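N-glycosylase/DNA lyase (Methanocaldococcus jannaschii, PDB 3FHF) belongs to the helix-hairpin-helix superfamily of DNA glycosylases and is itself built almost wholly of alpha-helices and connecting loops. Local coordinates at residues K46-F50 and G62-Q66; G72-L76 and R104-N108; E119-R123 and Y147-A151. One frame throughout, in Å; residues are numbered along the deposited sequence. Where two conformers were deposited one is given.

Contact 1 (K46-F50 and G62-Q66); sequences KELCF and GIRIQ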
loop_
_atom_site.group_PDB
_atom_site.type_symbol
_atom_site.label_atom_id
_atom_site.label_comp_id
_atom_site.label_asym_id
_atom_site.label_seq_id
_atom_site.Cartn_x
_atom_site.Cartn_y
_atom_site.Cartn_z
ATOM N N LYS A 46 -10.492 8.310 -4.411
ATOM C CA LYS A 46 -11.033 7.588 -3.264
ATOM C C LYS A 46 -10.005 6.592 -2.738
ATOM O O LYS A 46 -9.928 6.356 -1.534
ATOM C CB LYS A 46 -12.310 6.822 -3.633
ATOM C CG LYS A 46 -13.614 7.593 -3.479
ATOM C CD LYS A 46 -13.794 8.629 -4.564
ATOM C CE LYS A 46 -15.251 9.057 -4.668
ATOM N NZ LYS A 46 -15.488 9.980 -5.810
ATOM N N GLU A 47 -9.236 5.985 -3.639
ATOM C CA GLU A 47 -8.216 5.026 -3.216
ATOM C C GLU A 47 -7.067 5.752 -2.538
ATOM O O GLU A 47 -6.426 5.211 -1.636
ATOM C CB GLU A 47 -7.679 4.226 -4.399
ATOM C CG GLU A 47 -8.621 3.152 -4.870
ATOM C CD GLU A 47 -8.960 2.152 -3.777
ATOM O OE1 GLU A 47 -8.048 1.446 -3.296
ATOM O OE2 GLU A 47 -10.144 2.076 -3.400
ATOM N N LEU A 48 -6.806 6.977 -2.976
ATOM C CA LEU A 48 -5.739 7.766 -2.378
ATOM C C LEU A 48 -6.131 8.066 -0.932
ATOM O O LEU A 48 -5.295 8.050 -0.031
ATOM C CB LEU A 48 -5.548 9.075 -3.143
ATOM C CG LEU A 48 -4.460 10.005 -2.592
ATOM C CD1 LEU A 48 -3.082 9.372 -2.784
ATOM C CD2 LEU A 48 -4.526 11.331 -3.306
ATOM N N CYS A 49 -7.419 8.331 -0.723
ATOM C CA CYS A 49 -7.927 8.629 0.604
ATOM C C CYS A 49 -7.898 7.389 1.480
ATOM O O CYS A 49 -7.664 7.482 2.682
ATOM C CB CYS A 49 -9.341 9.196 0.510
ATOM S SG CYS A 49 -9.375 10.841 -0.235
ATOM N N PHE A 50 -8.143 6.230 0.872
ATOM C CA PHE A 50 -8.098 4.969 1.601
ATOM C C PHE A 50 -6.695 4.827 2.190
ATOM O O PHE A 50 -6.526 4.447 3.349
ATOM C CB PHE A 50 -8.354 3.786 0.655
ATOM C CG PHE A 50 -7.960 2.450 1.237
ATOM C CD1 PHE A 50 -8.746 1.835 2.206
ATOM C CD2 PHE A 50 -6.781 1.827 0.841
ATOM C CE1 PHE A 50 -8.362 0.617 2.775
ATOM C CE2 PHE A 50 -6.385 0.611 1.400
ATOM C CZ PHE A 50 -7.177 0.006 2.371
ATOM N N GLY A 62 -10.692 0.759 6.685
ATOM C CA GLY A 62 -10.582 1.703 5.593
ATOM C C GLY A 62 -11.612 1.389 4.530
ATOM O O GLY A 62 -12.266 2.289 4.006
ATOM N N ILE A 63 -11.763 0.105 4.211
ATOM C CA ILE A 63 -12.730 -0.307 3.205
ATOM C C ILE A 63 -14.143 0.116 3.582
ATOM O O ILE A 63 -14.920 0.518 2.714
ATOM C CB ILE A 63 -12.716 -1.836 2.986
ATOM C CG1 ILE A 63 -11.365 -2.268 2.412
ATOM C CG2 ILE A 63 -13.835 -2.233 2.035
ATOM C CD1 ILE A 63 -11.223 -3.763 2.224
ATOM N N ARG A 64 -14.488 0.027 4.864
ATOM C CA ARG A 64 -15.833 0.417 5.277
ATOM C C ARG A 64 -15.987 1.937 5.321
ATOM O O ARG A 64 -17.056 2.458 5.020
ATOM C CB ARG A 64 -16.210 -0.196 6.636
ATOM C CG ARG A 64 -15.553 0.431 7.851
ATOM C CD ARG A 64 -16.375 0.143 9.108
ATOM N NE ARG A 64 -15.786 0.747 10.298
ATOM C CZ ARG A 64 -14.709 0.278 10.921
ATOM N NH1 ARG A 64 -14.102 -0.811 10.470
ATOM N NH2 ARG A 64 -14.232 0.904 11.987
ATOM N N ILE A 65 -14.931 2.649 5.700
ATOM C CA ILE A 65 -15.010 4.104 5.730
ATOM C C ILE A 65 -15.202 4.560 4.291
ATOM O O ILE A 65 -15.913 5.528 4.028
ATOM C CB ILE A 65 -13.730 4.748 6.319
ATOM C CG1 ILE A 65 -13.721 4.570 7.838
ATOM C CG2 ILE A 65 -13.669 6.230 5.965
ATOM C CD1 ILE A 65 -12.601 5.309 8.547
ATOM N N GLN A 66 -14.576 3.840 3.363
ATOM C CA GLN A 66 -14.693 4.152 1.943
ATOM C C GLN A 66 -16.139 4.013 1.495
ATOM O O GLN A 66 -16.728 4.954 0.970
ATOM C CB GLN A 66 -13.839 3.203 1.095
ATOM C CG GLN A 66 -12.442 3.690 0.770
ATOM C CD GLN A 66 -11.797 2.866 -0.336
ATOM O OE1 GLN A 66 -11.581 1.663 -0.185
ATOM N NE2 GLN A 66 -11.499 3.511 -1.459
#
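Gln-66 meets Lys-46 and Glu-47 through one nitrogen, and this amide carries the polar half of the pairing between two helical turns. Its NE2 donates to Glu-47 OE2 at 2.8 Å, nearly straight at 171°. The oxygen lies in the plane of the amide, yet NE2 reaches it from above the carboxylate plane, the two flat groups being turned well away from each other. A second and weak bond runs from Gln-66 NE2 to Lys-46 O at 3.3 Å, a carbonyl already engaged by Phe-50 N in the backbone hydrogen bonding of its own helix. The C-terminal Lys-214 donates to Gln-66 OE1 and also forms a salt bridge with Glu-47 OE2.

The aromatic part belongs to Phe-50. With CG anti to the backbone N (chi1 164°), its ring swings across to the other helix and meets the main chain edge-on, CD1 lying 3.7 Å from Gly-62 C. Gly-62 has no side chain to stand in the way, and Phe-50 CA and Gly-62 CA are 5.7 Å apart. Phe-50 CB packs on Gln-66 CD at 3.7 Å, and the Lys-214 ammonium makes a cation-pi contact with the ring.

Apolar contact is sparse, Phe-50 CE1 touching Ile-63 CG1 at 4.2 Å. The segments belong to successive helices 41-54 and 59-69 of the helical glycosylase fold; the axes of these short pieces approach to 10.1 Å, at 140° to each other. One strong and one weak bond from NE2, with Lys-214 on OE1, would hold the amide's rotation, and that lysine probably offsets the charge of Glu-47.

Contact 2 (G72-L76 and R104-N108); sequences GFLTL and RRFKN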
loop_
_atom_site.group_PDB
_atom_site.type_symbol
_atom_site.label_atom_id
_atom_site.label_comp_id
_atom_site.label_asym_id
_atom_site.label_seq_id
_atom_site.Cartn_x
_atom_site.Cartn_y
_atom_site.Cartn_z
ATOM N N GLY A 72 -18.140 11.570 -0.653
ATOM C CA GLY A 72 -17.858 12.571 0.359
ATOM C C GLY A 72 -16.402 12.987 0.477
ATOM O O GLY A 72 -16.100 14.050 1.030
ATOM N N PHE A 73 -15.488 12.159 -0.019
ATOM C CA PHE A 73 -14.069 12.500 0.048
ATOM C C PHE A 73 -13.799 13.720 -0.831
ATOM O O PHE A 73 -12.799 14.417 -0.661
ATOM C CB PHE A 73 -13.212 11.313 -0.418
ATOM C CG PHE A 73 -13.061 10.223 0.612
ATOM C CD1 PHE A 73 -13.223 8.885 0.256
ATOM C CD2 PHE A 73 -12.726 10.529 1.928
ATOM C CE1 PHE A 73 -13.051 7.867 1.198
ATOM C CE2 PHE A 73 -12.551 9.518 2.882
ATOM C CZ PHE A 73 -12.713 8.185 2.515
ATOM N N LEU A 74 -14.711 13.982 -1.761
ATOM C CA LEU A 74 -14.576 15.112 -2.675
ATOM C C LEU A 74 -15.556 16.255 -2.427
ATOM O O LEU A 74 -15.267 17.400 -2.761
ATOM C CB LEU A 74 -14.756 14.638 -4.118
ATOM C CG LEU A 74 -13.622 13.831 -4.742
ATOM C CD1 LEU A 74 -14.090 13.201 -6.041
ATOM C CD2 LEU A 74 -12.433 14.745 -4.981
ATOM N N THR A 75 -16.707 15.947 -1.839
ATOM C CA THR A 75 -17.741 16.955 -1.619
ATOM C C THR A 75 -17.920 17.508 -0.208
ATOM O O THR A 75 -18.350 18.649 -0.041
ATOM C CB THR A 75 -19.099 16.419 -2.095
ATOM O OG1 THR A 75 -19.427 15.233 -1.361
ATOM C CG2 THR A 75 -19.040 16.079 -3.579
ATOM N N LEU A 76 -17.597 16.711 0.804
ATOM C CA LEU A 76 -17.756 17.139 2.190
ATOM C C LEU A 76 -16.807 18.243 2.650
ATOM O O LEU A 76 -15.608 18.205 2.375
ATOM C CB LEU A 76 -17.591 15.942 3.129
ATOM C CG LEU A 76 -18.644 14.836 3.070
ATOM C CD1 LEU A 76 -18.131 13.622 3.827
ATOM C CD2 LEU A 76 -19.957 15.330 3.667
ATOM N N ARG A 104 -7.327 17.591 -2.343
ATOM C CA ARG A 104 -8.323 17.881 -3.366
ATOM C C ARG A 104 -7.819 18.730 -4.529
ATOM O O ARG A 104 -8.421 18.724 -5.601
ATOM C CB ARG A 104 -9.548 18.532 -2.725
ATOM C CG ARG A 104 -10.353 17.556 -1.886
ATOM C CD ARG A 104 -11.495 18.230 -1.158
ATOM N NE ARG A 104 -12.224 17.284 -0.318
ATOM C CZ ARG A 104 -13.213 17.630 0.501
ATOM N NH1 ARG A 104 -13.586 18.901 0.588
ATOM N NH2 ARG A 104 -13.833 16.706 1.224
ATOM N N ARG A 105 -6.718 19.450 -4.335
ATOM C CA ARG A 105 -6.191 20.265 -5.424
ATOM C C ARG A 105 -5.601 19.374 -6.516
ATOM O O ARG A 105 -5.288 19.846 -7.612
ATOM C CB ARG A 105 -5.139 21.261 -4.909
ATOM C CG ARG A 105 -3.885 20.663 -4.301
ATOM C CD ARG A 105 -3.075 21.772 -3.649
ATOM N NE ARG A 105 -1.736 21.364 -3.233
ATOM C CZ ARG A 105 -1.473 20.441 -2.313
ATOM N NH1 ARG A 105 -2.457 19.808 -1.696
ATOM N NH2 ARG A 105 -0.216 20.157 -2.006
ATOM N N PHE A 106 -5.472 18.083 -6.200
ATOM C CA PHE A 106 -4.949 17.076 -7.122
ATOM C C PHE A 106 -6.031 16.015 -7.385
ATOM O O PHE A 106 -5.713 14.875 -7.730
ATOM C CB PHE A 106 -3.722 16.371 -6.516
ATOM C CG PHE A 106 -2.549 17.284 -6.236
ATOM C CD1 PHE A 106 -1.936 17.997 -7.259
ATOM C CD2 PHE A 106 -2.042 17.411 -4.945
ATOM C CE1 PHE A 106 -0.835 18.821 -6.998
ATOM C CE2 PHE A 106 -0.943 18.233 -4.677
ATOM C CZ PHE A 106 -0.341 18.938 -5.706
ATOM N N LYS A 107 -7.302 16.389 -7.228
ATOM C CA LYS A 107 -8.394 15.433 -7.414
ATOM C C LYS A 107 -8.356 14.643 -8.721
ATOM O O LYS A 107 -8.875 13.527 -8.784
ATOM C CB LYS A 107 -9.761 16.118 -7.251
ATOM C CG LYS A 107 -10.139 17.126 -8.320
ATOM C CD LYS A 107 -11.580 17.592 -8.109
ATOM C CE LYS A 107 -12.011 18.618 -9.145
ATOM N NZ LYS A 107 -11.233 19.875 -9.020
ATOM N N ASN A 108 -7.760 15.208 -9.764
ATOM C CA ASN A 108 -7.654 14.492 -11.029
ATOM C C ASN A 108 -6.338 13.718 -10.949
ATOM O O ASN A 108 -5.495 13.785 -11.838
ATOM C CB ASN A 108 -7.651 15.477 -12.197
ATOM C CG ASN A 108 -6.487 16.447 -12.147
ATOM O OD1 ASN A 108 -6.132 16.959 -11.080
ATOM N ND2 ASN A 108 -5.897 16.723 -13.309
#
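Arg-104 reaches Phe-73 and Leu-76 because its chain is stretched out from CG to NE (chi2 175°, chi3 -178°), while a first torsion that sets CG beside the backbone N aims it at the far segment. The guanidinium is thus delivered to the C-terminal end of the short helix 72-75, where backbone carbonyls gather.

Arg-104 NH1 (2.8 Å) and NH2 (2.6 Å) both donate to Leu-76 O, converging on the one oxygen. This oxygen lies almost exactly in the guanidinium plane, and the bond from NH2 arrives on a lone pair, within the carbonyl plane, whereas NH1 comes in tilted from it. Phe-73 O takes a bond from Arg-104 NE at 2.9 Å, the oxygen being tilted somewhat out of the guanidinium plane; NH2 adds a weak bond to the same oxygen. A third carbonyl is used differently: Leu-74 O stands over the centre of one face of the Arg-104 guanidinium, 3.8 Å above its plane.

Beside this polar grip there is one apolar touch, Leu-74 CD2 against Lys-107 CB at 3.8 Å, with the two side chains at about a right angle. Leu-74 also packs on Phe-45 and Lys-46 of helix 41-54, and Leu-81 of helix 78-87 lies against Arg-104.

A single arginine side chain thereby ties the loop between helices 93-103 and 109-115 to the helix end. Its positive charge sits among the carbonyls of Phe-73, Leu-74 and Leu-76 at the C terminus of helix 72-75, a setting that would be expected to stabilise the guanidinium.

Contact 3 (E119-R123 and Y147-A151); sequences EKVAR and YDDVA
Glu-119 reaches across to Tyr-147, Asp-149 and Val-150, and its carboxylate is the centre of the closely fitted part. Glu-119 OE1 accepts from Asp-149 N at 3.0 Å, on the syn side of the carboxylate, and also lies 3.6 Å from Val-150 CG1. Farther back, Glu-119 CB rests 3.7 Å from Tyr-147 CD1; a chi1 of 55°, with CG lodged between the backbone N and the carbonyl carbon, carries the extended chain past the tyrosine. Next to it, Val-150 CG1 sits 3.5 Å from Arg-123 NH1, over one face of the guanidinium toward its rim. Arg-123 NH1 is itself held by Glu-183 in a salt bridge.

The margins are looser. On one, a water bridges the segments, donating to Glu-119 OE2 at 2.6 Å and accepting from Asp-148 N at 2.8 Å. On another, Lys-120 bends its end round to form a salt bridge, NZ to Asp-149 OD2 at 2.8 Å, approaching from above the carboxylate plane; Arg-187 binds OD1 of the same group.

Helices 119-129 and 135-144 fit the family's helix-hairpin-helix motif, and the contact joins the first turn of the former to the loop that follows the latter. Helix 176-192 supplies Glu-183 and Arg-187, while Tyr-147 packs against Leu-142 of helix 135-144 and against Val-113 and Glu-114 of helix 109-115.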
loop_
_atom_site.group_PDB
_atom_site.type_symbol
_atom_site.label_atom_id
_atom_site.label_comp_id
_atom_site.label_asym_id
_atom_site.label_seq_id
_atom_site.Cartn_x
_atom_site.Cartn_y
_atom_site.Cartn_z
ATOM N N GLU A 119 5.994 4.764 -12.583
ATOM C CA GLU A 119 5.501 4.747 -11.212
ATOM C C GLU A 119 6.507 5.240 -10.175
ATOM O O GLU A 119 6.114 5.766 -9.143
ATOM C CB GLU A 119 5.067 3.322 -10.846
ATOM C CG GLU A 119 6.176 2.302 -11.066
ATOM C CD GLU A 119 5.680 0.869 -11.072
ATOM O OE1 GLU A 119 5.501 0.277 -9.987
ATOM O OE2 GLU A 119 5.461 0.335 -12.174
ATOM N N LYS A 120 7.794 5.050 -10.442
ATOM C CA LYS A 120 8.842 5.474 -9.515
ATOM C C LYS A 120 8.874 6.994 -9.409
ATOM O O LYS A 120 8.986 7.553 -8.315
ATOM C CB LYS A 120 10.203 4.962 -9.994
ATOM C CG LYS A 120 10.595 3.580 -9.476
ATOM C CD LYS A 120 9.491 2.553 -9.665
ATOM C CE LYS A 120 9.882 1.198 -9.091
ATOM N NZ LYS A 120 11.028 0.586 -9.811
ATOM N N VAL A 121 8.778 7.654 -10.557
ATOM C CA VAL A 121 8.783 9.105 -10.607
ATOM C C VAL A 121 7.461 9.650 -10.076
ATOM O O VAL A 121 7.422 10.701 -9.430
ATOM C CB VAL A 121 9.015 9.597 -12.056
ATOM C CG1 VAL A 121 8.680 11.061 -12.175
ATOM C CG2 VAL A 121 10.466 9.358 -12.454
ATOM N N ALA A 122 6.377 8.926 -10.336
ATOM C CA ALA A 122 5.055 9.353 -9.877
ATOM C C ALA A 122 5.052 9.311 -8.345
ATOM O O ALA A 122 4.504 10.197 -7.682
ATOM C CB ALA A 122 3.973 8.421 -10.431
ATOM N N ARG A 123 5.681 8.279 -7.789
ATOM C CA ARG A 123 5.768 8.128 -6.338
ATOM C C ARG A 123 6.442 9.349 -5.719
ATOM O O ARG A 123 6.005 9.851 -4.678
ATOM C CB ARG A 123 6.560 6.870 -5.971
ATOM C CG ARG A 123 6.686 6.663 -4.458
ATOM C CD ARG A 123 7.105 5.246 -4.092
ATOM N NE ARG A 123 8.383 4.871 -4.677
ATOM C CZ ARG A 123 8.911 3.655 -4.600
ATOM N NH1 ARG A 123 8.273 2.686 -3.951
ATOM N NH2 ARG A 123 10.066 3.399 -5.196
ATOM N N TYR A 147 -0.050 -0.659 -10.184
ATOM C CA TYR A 147 1.376 -0.726 -10.481
ATOM C C TYR A 147 2.011 -1.904 -9.751
ATOM O O TYR A 147 1.661 -2.205 -8.614
ATOM C CB TYR A 147 2.035 0.617 -10.152
ATOM C CG TYR A 147 1.524 1.715 -11.065
ATOM C CD1 TYR A 147 2.020 1.861 -12.368
ATOM C CD2 TYR A 147 0.488 2.556 -10.661
ATOM C CE1 TYR A 147 1.488 2.820 -13.248
ATOM C CE2 TYR A 147 -0.050 3.515 -11.525
ATOM C CZ TYR A 147 0.453 3.639 -12.815
ATOM O OH TYR A 147 -0.096 4.573 -13.661
ATOM N N ASP A 148 2.942 -2.579 -10.413
ATOM C CA ASP A 148 3.533 -3.783 -9.840
ATOM C C ASP A 148 4.935 -3.765 -9.273
ATOM O O ASP A 148 5.340 -4.750 -8.663
ATOM C CB ASP A 148 3.491 -4.908 -10.872
ATOM C CG ASP A 148 2.088 -5.221 -11.340
ATOM O OD1 ASP A 148 1.206 -5.480 -10.486
ATOM O OD2 ASP A 148 1.877 -5.219 -12.570
ATOM N N ASP A 149 5.673 -2.677 -9.450
ATOM C CA ASP A 149 7.053 -2.661 -8.987
ATOM C C ASP A 149 7.408 -1.744 -7.816
ATOM O O ASP A 149 8.519 -1.214 -7.763
ATOM C CB ASP A 149 7.972 -2.384 -10.190
ATOM C CG ASP A 149 9.429 -2.763 -9.926
ATOM O OD1 ASP A 149 9.674 -3.767 -9.224
ATOM O OD2 ASP A 149 10.333 -2.067 -10.442
ATOM N N VAL A 150 6.476 -1.557 -6.884
ATOM C CA VAL A 150 6.743 -0.751 -5.695
ATOM C C VAL A 150 6.365 -1.551 -4.451
ATOM O O VAL A 150 5.281 -2.151 -4.366
ATOM C CB VAL A 150 5.965 0.587 -5.682
ATOM C CG1 VAL A 150 6.496 1.499 -6.768
ATOM C CG2 VAL A 150 4.479 0.337 -5.862
ATOM N N ALA A 151 7.272 -1.562 -3.486
ATOM C CA ALA A 151 7.051 -2.284 -2.242
ATOM C C ALA A 151 6.352 -1.383 -1.241
ATOM O O ALA A 151 6.561 -0.167 -1.237
ATOM C CB ALA A 151 8.391 -2.761 -1.666
HETATM O O HOH W 1 3.941 -1.675 -12.874
#

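Followed from the N terminus, the three contacts come in series, each closing before the next opens, so none nests in or crosses another. Contact 1 closes the short connection between helices 41-54 and 59-69. Contact 2 closes a longer excursion through helices 78-87 and 93-103, returning the chain to helix 72-75. Contact 3 closes the passage through helix 119-129, the hairpin and helix 135-144. Contacts 1 and 2 form one continuous packed region, since Lys-46, Cys-49 and Ile-65 touch Phe-73 and Lys-46 also reaches Leu-74. Contact 3 stands apart, its centre about 20 Å from that of contact 1 and 23 Å from that of contact 2.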